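Local coordinates for 4-oxalmesaconate hydratase (Pseudomonas putida, PDB 5CGZ), which catalyses the hydration of the enol form of oxalomesaconate to 4-carboxy-4-hydroxy-2-oxoadipate, a step of gallate breakdown, with one zinc ion per subunit, at residues F109-S114 with P153-E158; A4-A9 with Y30-V35; G19-L24 with T171-T176. One frame throughout, in Å; residues are numbered along the deposited sequence.

Overall arrangement
Contacts 1 and 2 are parallel strand pairs of one Rossmann-like sheet, their centres about 10 Å apart, and strands 3-8 and 110-112 join them as neighbours: Leu-111 O lies 2.8 Å from Val-7 N. Contact 3 sets helix 13-27 against strand 171-174, the outermost on one side within the chain; its centre lies about 12 and 14 Å from those of contacts 1 and 2. Leu-111 CD1 meets Ala-21 CB at 3.6 Å, and Ile-22 packs on Val-6 and Val-34. The zinc ion, held by His-10, Asp-13, Glu-44 and His-123, lies about 4 Å from the side chain of His-113 and 6 Å from that of Ser-8, while contact 3 lies away from the site, although its helix begins at Asp-13.

Contact 1 of 3, residues F109-S114 with P153-E158; sequences FVLSHS and PVYAFE
Val-110, Leu-111 and Ser-112 pair in parallel with Val-154, Tyr-155 and Ala-156, a strand-to-strand contact in the interior of the central sheet. Four backbone hydrogen bonds of 2.8 to 2.9 Å tie it: Val-110 N to Pro-153 O, Tyr-155 N to Val-110 O, Ser-112 N to Tyr-155 O and Phe-157 N to Ser-112 O. On one sheet face Leu-111 CD2 approaches Tyr-155 CD1 obliquely at 3.8 Å. Phe-109 CB lies at the edge of the same ring, 4.1 Å from CE1. Val-110 CB and Val-154 CG2 meet on the other face at 4.2 Å.

Past the last bridge Phe-157 takes over. A chi1 of 42° puts CG between its own N and carbonyl carbon; the ring lies over Ser-112 O, which sits near the ring axis, 3.2 Å from CD1. Its edge then points at the face of His-113 in a T-shaped pair, planes at 81°, with CE1 3.5 Å from ND1. A water bridges Ser-114 N and Phe-157 O. His-113 is a second-shell residue of the zinc site: NE2 bonds to Ala-9 N, and the ring stacks on the zinc ligand His-123. Strands 3-8 and 225-230 flank the pair, helix 13-27 lies against Leu-111 and Phe-157, and helix 122-138 against Ser-112 and Val-154.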
loop_
_atom_site.group_PDB
_atom_site.type_symbol
_atom_site.label_atom_id
_atom_site.label_comp_id
_atom_site.label_asym_id
_atom_site.label_seq_id
_atom_site.Cartn_x
_atom_site.Cartn_y
_atom_site.Cartn_z
ATOM N N PHE A 109 -9.801 24.714 9.873
ATOM C CA PHE A 109 -8.944 23.581 9.539
ATOM C C PHE A 109 -8.056 23.259 10.729
ATOM O O PHE A 109 -7.928 24.068 11.658
ATOM C CB PHE A 109 -8.107 23.860 8.272
ATOM C CG PHE A 109 -7.104 24.989 8.415
ATOM C CD1 PHE A 109 -5.827 24.746 8.907
ATOM C CD2 PHE A 109 -7.430 26.281 8.021
ATOM C CE1 PHE A 109 -4.895 25.776 9.025
ATOM C CE2 PHE A 109 -6.507 27.318 8.133
ATOM C CZ PHE A 109 -5.238 27.066 8.639
ATOM N N VAL A 110 -7.472 22.064 10.709
ATOM C CA VAL A 110 -6.626 21.592 11.799
ATOM C C VAL A 110 -5.289 21.076 11.268
ATOM O O VAL A 110 -5.245 20.358 10.268
ATOM C CB VAL A 110 -7.315 20.469 12.591
ATOM C CG1 VAL A 110 -6.507 20.124 13.842
ATOM C CG2 VAL A 110 -8.732 20.877 12.954
ATOM N N LEU A 111 -4.199 21.443 11.935
ATOM C CA LEU A 111 -2.884 20.898 11.597
ATOM C C LEU A 111 -2.373 20.045 12.754
ATOM O O LEU A 111 -2.446 20.462 13.915
ATOM C CB LEU A 111 -1.885 22.021 11.302
ATOM C CG LEU A 111 -2.306 23.120 10.331
ATOM C CD1 LEU A 111 -1.135 24.045 10.061
ATOM C CD2 LEU A 111 -2.810 22.500 9.038
ATOM N N SER A 112 -1.872 18.850 12.456
ATOM C CA SER A 112 -1.230 18.045 13.491
ATOM C C SER A 112 -0.209 17.099 12.849
ATOM O O SER A 112 0.186 17.310 11.695
ATOM C CB SER A 112 -2.273 17.278 14.318
ATOM O OG SER A 112 -1.705 16.797 15.530
ATOM N N HIS A 113 0.208 16.067 13.584
ATOM C CA HIS A 113 1.315 15.190 13.157
ATOM C C HIS A 113 0.895 14.067 12.205
ATOM O O HIS A 113 -0.283 13.751 12.090
ATOM C CB HIS A 113 1.990 14.552 14.379
ATOM C CG HIS A 113 2.598 15.536 15.328
ATOM N ND1 HIS A 113 3.940 15.867 15.303
ATOM C CD2 HIS A 113 2.063 16.248 16.346
ATOM C CE1 HIS A 113 4.197 16.743 16.254
ATOM N NE2 HIS A 113 3.072 16.991 16.907
ATOM N N SER A 114 1.872 13.441 11.553
ATOM C CA SER A 114 1.601 12.266 10.727
ATOM C C SER A 114 1.098 11.124 11.602
ATOM O O SER A 114 1.417 11.062 12.793
ATOM C CB SER A 114 2.865 11.836 9.960
ATOM O OG SER A 114 3.905 11.454 10.854
ATOM N N PRO A 153 -11.205 20.591 7.407
ATOM C CA PRO A 153 -10.108 19.757 6.903
ATOM C C PRO A 153 -9.034 19.548 7.970
ATOM O O PRO A 153 -8.770 20.434 8.784
ATOM C CB PRO A 153 -9.562 20.566 5.718
ATOM C CG PRO A 153 -10.754 21.364 5.232
ATOM C CD PRO A 153 -11.547 21.697 6.490
ATOM N N VAL A 154 -8.444 18.362 7.981
ATOM C CA VAL A 154 -7.344 18.054 8.882
ATOM C C VAL A 154 -6.112 17.720 8.030
ATOM O O VAL A 154 -6.223 17.014 7.029
ATOM C CB VAL A 154 -7.687 16.875 9.811
ATOM C CG1 VAL A 154 -6.497 16.537 10.719
ATOM C CG2 VAL A 154 -8.939 17.181 10.640
ATOM N N TYR A 155 -4.953 18.237 8.417
ATOM C CA TYR A 155 -3.717 17.988 7.683
ATOM C C TYR A 155 -2.619 17.530 8.617
ATOM O O TYR A 155 -2.516 18.022 9.739
ATOM C CB TYR A 155 -3.219 19.247 6.967
ATOM C CG TYR A 155 -4.189 19.920 6.022
ATOM C CD1 TYR A 155 -5.091 20.873 6.490
ATOM C CD2 TYR A 155 -4.170 19.641 4.657
ATOM C CE1 TYR A 155 -5.971 21.512 5.630
ATOM C CE2 TYR A 155 -5.046 20.283 3.778
ATOM C CZ TYR A 155 -5.943 21.220 4.278
ATOM O OH TYR A 155 -6.815 21.877 3.434
ATOM N N ALA A 156 -1.774 16.624 8.140
ATOM C CA ALA A 156 -0.547 16.290 8.849
ATOM C C ALA A 156 0.571 17.150 8.289
ATOM O O ALA A 156 0.822 17.125 7.077
ATOM C CB ALA A 156 -0.216 14.810 8.707
ATOM N N PHE A 157 1.225 17.934 9.151
ATOM C CA PHE A 157 2.378 18.705 8.695
ATOM C C PHE A 157 3.604 17.777 8.636
ATOM O O PHE A 157 3.516 16.594 8.999
ATOM C CB PHE A 157 2.630 19.950 9.578
ATOM C CG PHE A 157 2.489 19.717 11.064
ATOM C CD1 PHE A 157 3.121 18.648 11.691
ATOM C CD2 PHE A 157 1.751 20.608 11.848
ATOM C CE1 PHE A 157 2.999 18.457 13.077
ATOM C CE2 PHE A 157 1.629 20.428 13.216
ATOM C CZ PHE A 157 2.249 19.350 13.835
ATOM N N GLU A 158 4.732 18.298 8.156
ATOM C CA GLU A 158 5.857 17.447 7.761
ATOM C C GLU A 158 6.640 16.867 8.942
ATOM O O GLU A 158 7.134 17.604 9.791
ATOM C CB GLU A 158 6.815 18.220 6.853
ATOM C CG GLU A 158 7.997 17.347 6.370
ATOM C CD GLU A 158 8.730 17.928 5.165
ATOM O OE1 GLU A 158 8.218 18.885 4.532
ATOM O OE2 GLU A 158 9.821 17.420 4.843
HETATM O O HOH W 1 4.058 15.201 11.258
#

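Contact 2 of 3, residues A4-A9 with Y30-V35; sequences ALVVSA and YAMHVV
Ala-4 faces Met-32 across two parallel strands and has the most surface buried by the pairing. Its methyl CB touches the end of the methionine, 3.6 Å from SD and 3.7 Å from CE. Met-32 reaches it by bending at its second and third torsions (chi2 -59°, chi3 -56°), which bring SD and then CE round to the alanine methyl. The same CB also meets CD2 of the Tyr-30 ring, so one methyl serves both side chains. The backbone of Ala-4 is bonded at both ends: its N donates to Ala-31 O at 3.2 Å, from 40° above the carbonyl plane, and its O accepts from His-33 N at 3.0 Å.

Val-6 lies on the same face as Ala-4. CB packs against Val-34 CG2 at 4.0 Å and CG2 brushes Met-32 CE; its N donates to His-33 O while its O receives Val-35 N at 2.8 Å. Strands 3-8 and 31-36 are the two strands of a beta-alpha-beta crossover, the opening unit of this Rossmann-like fold. Helix 13-27 links them and lies over the face of Val-34, touching it through Phe-14 and Ile-22.

Val-35 sits on the other face, beside Leu-5 and His-33. Its CG2 meets Leu-5 CD1 at 4.1 Å, and that CD1 also lies near His-33 CD2, the leucine and imidazole running side by side in the same direction. The imidazole is anchored beyond the pair, NE2 by Glu-79 and ND1 by Ser-77. Val-35 O takes the N-H of Ser-8 at 2.8 Å; two residues on is the zinc ligand His-10, whose O bonds Ser-8 OG.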
loop_
_atom_site.group_PDB
_atom_site.type_symbol
_atom_site.label_atom_id
_atom_site.label_comp_id
_atom_site.label_asym_id
_atom_site.label_seq_id
_atom_site.Cartn_x
_atom_site.Cartn_y
_atom_site.Cartn_z
ATOM N N ALA A 4 -8.550 28.794 13.212
ATOM C CA ALA A 4 -7.996 27.482 12.874
ATOM C C ALA A 4 -7.155 26.981 14.038
ATOM O O ALA A 4 -6.784 27.751 14.931
ATOM C CB ALA A 4 -7.163 27.539 11.571
ATOM N N LEU A 5 -6.854 25.688 14.019
ATOM C CA LEU A 5 -6.298 25.005 15.174
ATOM C C LEU A 5 -5.057 24.196 14.814
ATOM O O LEU A 5 -5.019 23.508 13.784
ATOM C CB LEU A 5 -7.361 24.081 15.789
ATOM C CG LEU A 5 -6.914 23.211 16.966
ATOM C CD1 LEU A 5 -6.605 24.093 18.183
ATOM C CD2 LEU A 5 -7.971 22.157 17.303
ATOM N N VAL A 6 -4.050 24.269 15.672
ATOM C CA VAL A 6 -2.867 23.435 15.524
ATOM C C VAL A 6 -2.724 22.584 16.781
ATOM O O VAL A 6 -2.726 23.115 17.891
ATOM C CB VAL A 6 -1.597 24.284 15.294
ATOM C CG1 VAL A 6 -0.349 23.397 15.202
ATOM C CG2 VAL A 6 -1.763 25.127 14.045
ATOM N N VAL A 7 -2.645 21.266 16.617
ATOM C CA VAL A 7 -2.416 20.376 17.760
ATOM C C VAL A 7 -1.000 19.798 17.725
ATOM O O VAL A 7 -0.672 18.950 16.890
ATOM C CB VAL A 7 -3.431 19.238 17.805
ATOM C CG1 VAL A 7 -3.208 18.385 19.053
ATOM C CG2 VAL A 7 -4.841 19.806 17.794
ATOM N N SER A 8 -0.181 20.279 18.653
ATOM C CA SER A 8 1.246 19.996 18.713
ATOM C C SER A 8 1.544 19.013 19.854
ATOM O O SER A 8 1.168 19.277 20.997
ATOM C CB SER A 8 1.994 21.323 18.906
ATOM O OG SER A 8 3.391 21.171 18.886
ATOM N N ALA A 9 2.186 17.879 19.571
ATOM C CA ALA A 9 2.453 16.903 20.639
ATOM C C ALA A 9 3.379 17.486 21.713
ATOM O O ALA A 9 3.140 17.350 22.915
ATOM C CB ALA A 9 3.063 15.631 20.075
ATOM N N TYR A 30 -7.203 35.156 10.295
ATOM C CA TYR A 30 -7.542 33.990 11.116
ATOM C C TYR A 30 -7.060 34.166 12.542
ATOM O O TYR A 30 -5.927 34.608 12.771
ATOM C CB TYR A 30 -6.919 32.707 10.560
ATOM C CG TYR A 30 -7.590 32.125 9.349
ATOM C CD1 TYR A 30 -7.407 32.689 8.093
ATOM C CD2 TYR A 30 -8.376 30.985 9.452
ATOM C CE1 TYR A 30 -7.999 32.144 6.977
ATOM C CE2 TYR A 30 -8.978 30.432 8.338
ATOM C CZ TYR A 30 -8.784 31.013 7.104
ATOM O OH TYR A 30 -9.377 30.471 5.990
ATOM N N ALA A 31 -7.918 33.811 13.496
ATOM C CA ALA A 31 -7.487 33.632 14.874
ATOM C C ALA A 31 -6.886 32.239 14.983
ATOM O O ALA A 31 -7.605 31.238 15.079
ATOM C CB ALA A 31 -8.652 33.811 15.852
ATOM N N MET A 32 -5.562 32.179 14.924
ATOM C CA MET A 32 -4.859 30.911 14.987
ATOM C C MET A 32 -4.647 30.508 16.436
ATOM O O MET A 32 -4.091 31.275 17.216
ATOM C CB MET A 32 -3.520 31.004 14.253
ATOM C CG MET A 32 -3.652 31.301 12.751
ATOM S SD MET A 32 -4.616 30.046 11.864
ATOM C CE MET A 32 -3.699 28.558 12.299
ATOM N N HIS A 33 -5.096 29.307 16.792
ATOM C CA HIS A 33 -4.890 28.786 18.144
ATOM C C HIS A 33 -4.057 27.507 18.141
ATOM O O HIS A 33 -4.306 26.592 17.351
ATOM C CB HIS A 33 -6.231 28.512 18.832
ATOM C CG HIS A 33 -6.088 28.114 20.269
ATOM N ND1 HIS A 33 -5.499 28.932 21.214
ATOM C CD2 HIS A 33 -6.433 26.977 20.923
ATOM C CE1 HIS A 33 -5.496 28.320 22.386
ATOM N NE2 HIS A 33 -6.058 27.130 22.237
ATOM N N VAL A 34 -3.090 27.441 19.046
ATOM C CA VAL A 34 -2.223 26.280 19.180
ATOM C C VAL A 34 -2.449 25.586 20.521
ATOM O O VAL A 34 -2.413 26.228 21.578
ATOM C CB VAL A 34 -0.739 26.678 19.057
ATOM C CG1 VAL A 34 0.182 25.477 19.283
ATOM C CG2 VAL A 34 -0.475 27.295 17.698
ATOM N N VAL A 35 -2.702 24.282 20.476
ATOM C CA VAL A 35 -2.650 23.456 21.676
ATOM C C VAL A 35 -1.349 22.649 21.682
ATOM O O VAL A 35 -1.100 21.866 20.761
ATOM C CB VAL A 35 -3.832 22.476 21.775
ATOM C CG1 VAL A 35 -3.628 21.527 22.954
ATOM C CG2 VAL A 35 -5.152 23.216 21.903
#

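Contact 3 of 3, residues G19-L24 with T171-T176; sequences GGAIAL and TFLDIT
Helix 13-27, the connection of the first beta-alpha-beta unit, packs against strand 171-174, the outermost within its own chain, through Gly-20, Ala-21 and Leu-24, which meet Leu-173 and Ile-175. The axes come within 9.2 Å at 57°. With CG anti to the backbone N (chi1 -174°), Leu-173 splits its two branches: CD2 presses on Ala-21 CB at 3.5 Å, a tight carbon pair, and CD1 meets Leu-24 CD2 tip to tip at 3.7 Å. Leu-24 CD2 also rests 3.4 Å from Asp-174 O. An alanine in place of Leu-173 would probably open a gap between strand and helix, leaving Ala-21 and the tip of Leu-24 without their apolar partner.

Ile-175 lays CG2 on the backbone of Gly-20, 3.7 Å from its C; any CB on that glycine would collide with Ile-175 CD1. Asp-174 OD1 accepts from both Thr-176 N and OG1, in an Asx turn that spans Ile-175. Glu-226 receives Gly-20 N and Ala-21 N, and a strand of the second subunit extends the sheet beside Leu-173. Between helix and strand the contact is all van der Waals, so the closeness of approach probably rests on complementary shape, with glycine and alanine on the helix side.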
loop_
_atom_site.group_PDB
_atom_site.type_symbol
_atom_site.label_atom_id
_atom_site.label_comp_id
_atom_site.label_asym_id
_atom_site.label_seq_id
_atom_site.Cartn_x
_atom_site.Cartn_y
_atom_site.Cartn_z
ATOM N N GLY A 19 4.861 26.790 11.576
ATOM C CA GLY A 19 5.089 28.214 11.764
ATOM C C GLY A 19 4.625 29.042 10.576
ATOM O O GLY A 19 3.940 30.057 10.739
ATOM N N GLY A 20 4.985 28.602 9.375
ATOM C CA GLY A 20 4.556 29.280 8.161
ATOM C C GLY A 20 3.045 29.319 8.027
ATOM O O GLY A 20 2.467 30.374 7.778
ATOM N N ALA A 21 2.399 28.165 8.184
ATOM C CA ALA A 21 0.956 28.081 8.025
ATOM C C ALA A 21 0.252 28.997 9.033
ATOM O O ALA A 21 -0.757 29.630 8.717
ATOM C CB ALA A 21 0.480 26.628 8.184
ATOM N N ILE A 22 0.782 29.056 10.247
ATOM C CA ILE A 22 0.195 29.893 11.291
ATOM C C ILE A 22 0.300 31.382 10.928
ATOM O O ILE A 22 -0.708 32.102 10.912
ATOM C CB ILE A 22 0.862 29.621 12.666
ATOM C CG1 ILE A 22 0.514 28.199 13.139
ATOM C CG2 ILE A 22 0.407 30.659 13.697
ATOM C CD1 ILE A 22 1.295 27.720 14.348
ATOM N N ALA A 23 1.515 31.830 10.611
ATOM C CA ALA A 23 1.752 33.230 10.267
ATOM C C ALA A 23 0.975 33.634 9.021
ATOM O O ALA A 23 0.432 34.740 8.954
ATOM C CB ALA A 23 3.249 33.487 10.066
ATOM N N LEU A 24 0.915 32.739 8.036
ATOM C CA LEU A 24 0.249 33.052 6.777
ATOM C C LEU A 24 -1.254 33.264 6.991
ATOM O O LEU A 24 -1.831 34.248 6.513
ATOM C CB LEU A 24 0.491 31.950 5.730
ATOM C CG LEU A 24 0.014 32.270 4.307
ATOM C CD1 LEU A 24 0.843 33.391 3.687
ATOM C CD2 LEU A 24 0.020 31.035 3.402
ATOM N N THR A 171 -0.435 18.608 -0.565
ATOM C CA THR A 171 -0.746 20.039 -0.547
ATOM C C THR A 171 0.506 20.828 -0.180
ATOM O O THR A 171 1.133 20.547 0.834
ATOM C CB THR A 171 -1.878 20.354 0.463
ATOM O OG1 THR A 171 -3.052 19.614 0.113
ATOM C CG2 THR A 171 -2.224 21.856 0.490
ATOM N N PHE A 172 0.891 21.791 -1.016
ATOM C CA PHE A 172 1.967 22.716 -0.657
ATOM C C PHE A 172 1.407 24.094 -0.360
ATOM O O PHE A 172 0.686 24.682 -1.178
ATOM C CB PHE A 172 3.023 22.833 -1.768
ATOM C CG PHE A 172 3.903 21.627 -1.899
ATOM C CD1 PHE A 172 4.784 21.285 -0.884
ATOM C CD2 PHE A 172 3.864 20.845 -3.044
ATOM C CE1 PHE A 172 5.605 20.166 -0.998
ATOM C CE2 PHE A 172 4.684 19.732 -3.174
ATOM C CZ PHE A 172 5.552 19.388 -2.144
ATOM N N LEU A 173 1.753 24.602 0.813
ATOM C CA LEU A 173 1.365 25.942 1.220
ATOM C C LEU A 173 2.534 26.885 0.962
ATOM O O LEU A 173 3.610 26.699 1.524
ATOM C CB LEU A 173 0.970 25.971 2.698
ATOM C CG LEU A 173 0.403 27.286 3.233
ATOM C CD1 LEU A 173 -0.990 27.550 2.637
ATOM C CD2 LEU A 173 0.361 27.276 4.766
ATOM N N ASP A 174 2.325 27.881 0.108
ATOM C CA ASP A 174 3.373 28.856 -0.186
ATOM C C ASP A 174 3.504 29.821 0.979
ATOM O O ASP A 174 2.627 30.653 1.202
ATOM C CB ASP A 174 3.063 29.615 -1.479
ATOM C CG ASP A 174 4.172 30.581 -1.873
ATOM O OD1 ASP A 174 5.174 30.693 -1.131
ATOM O OD2 ASP A 174 4.033 31.240 -2.929
ATOM N N ILE A 175 4.601 29.713 1.720
ATOM C CA ILE A 175 4.801 30.560 2.889
ATOM C C ILE A 175 5.900 31.593 2.651
ATOM O O ILE A 175 6.438 32.171 3.596
ATOM C CB ILE A 175 5.162 29.730 4.148
ATOM C CG1 ILE A 175 6.494 29.002 3.949
ATOM C CG2 ILE A 175 4.032 28.759 4.504
ATOM C CD1 ILE A 175 7.101 28.500 5.266
ATOM N N THR A 176 6.235 31.816 1.387
ATOM C CA THR A 176 7.281 32.765 1.031
ATOM C C THR A 176 7.071 34.142 1.698
ATOM O O THR A 176 8.018 34.751 2.194
ATOM C CB THR A 176 7.356 32.948 -0.490
ATOM O OG1 THR A 176 7.687 31.691 -1.111
ATOM C CG2 THR A 176 8.409 33.998 -0.844
#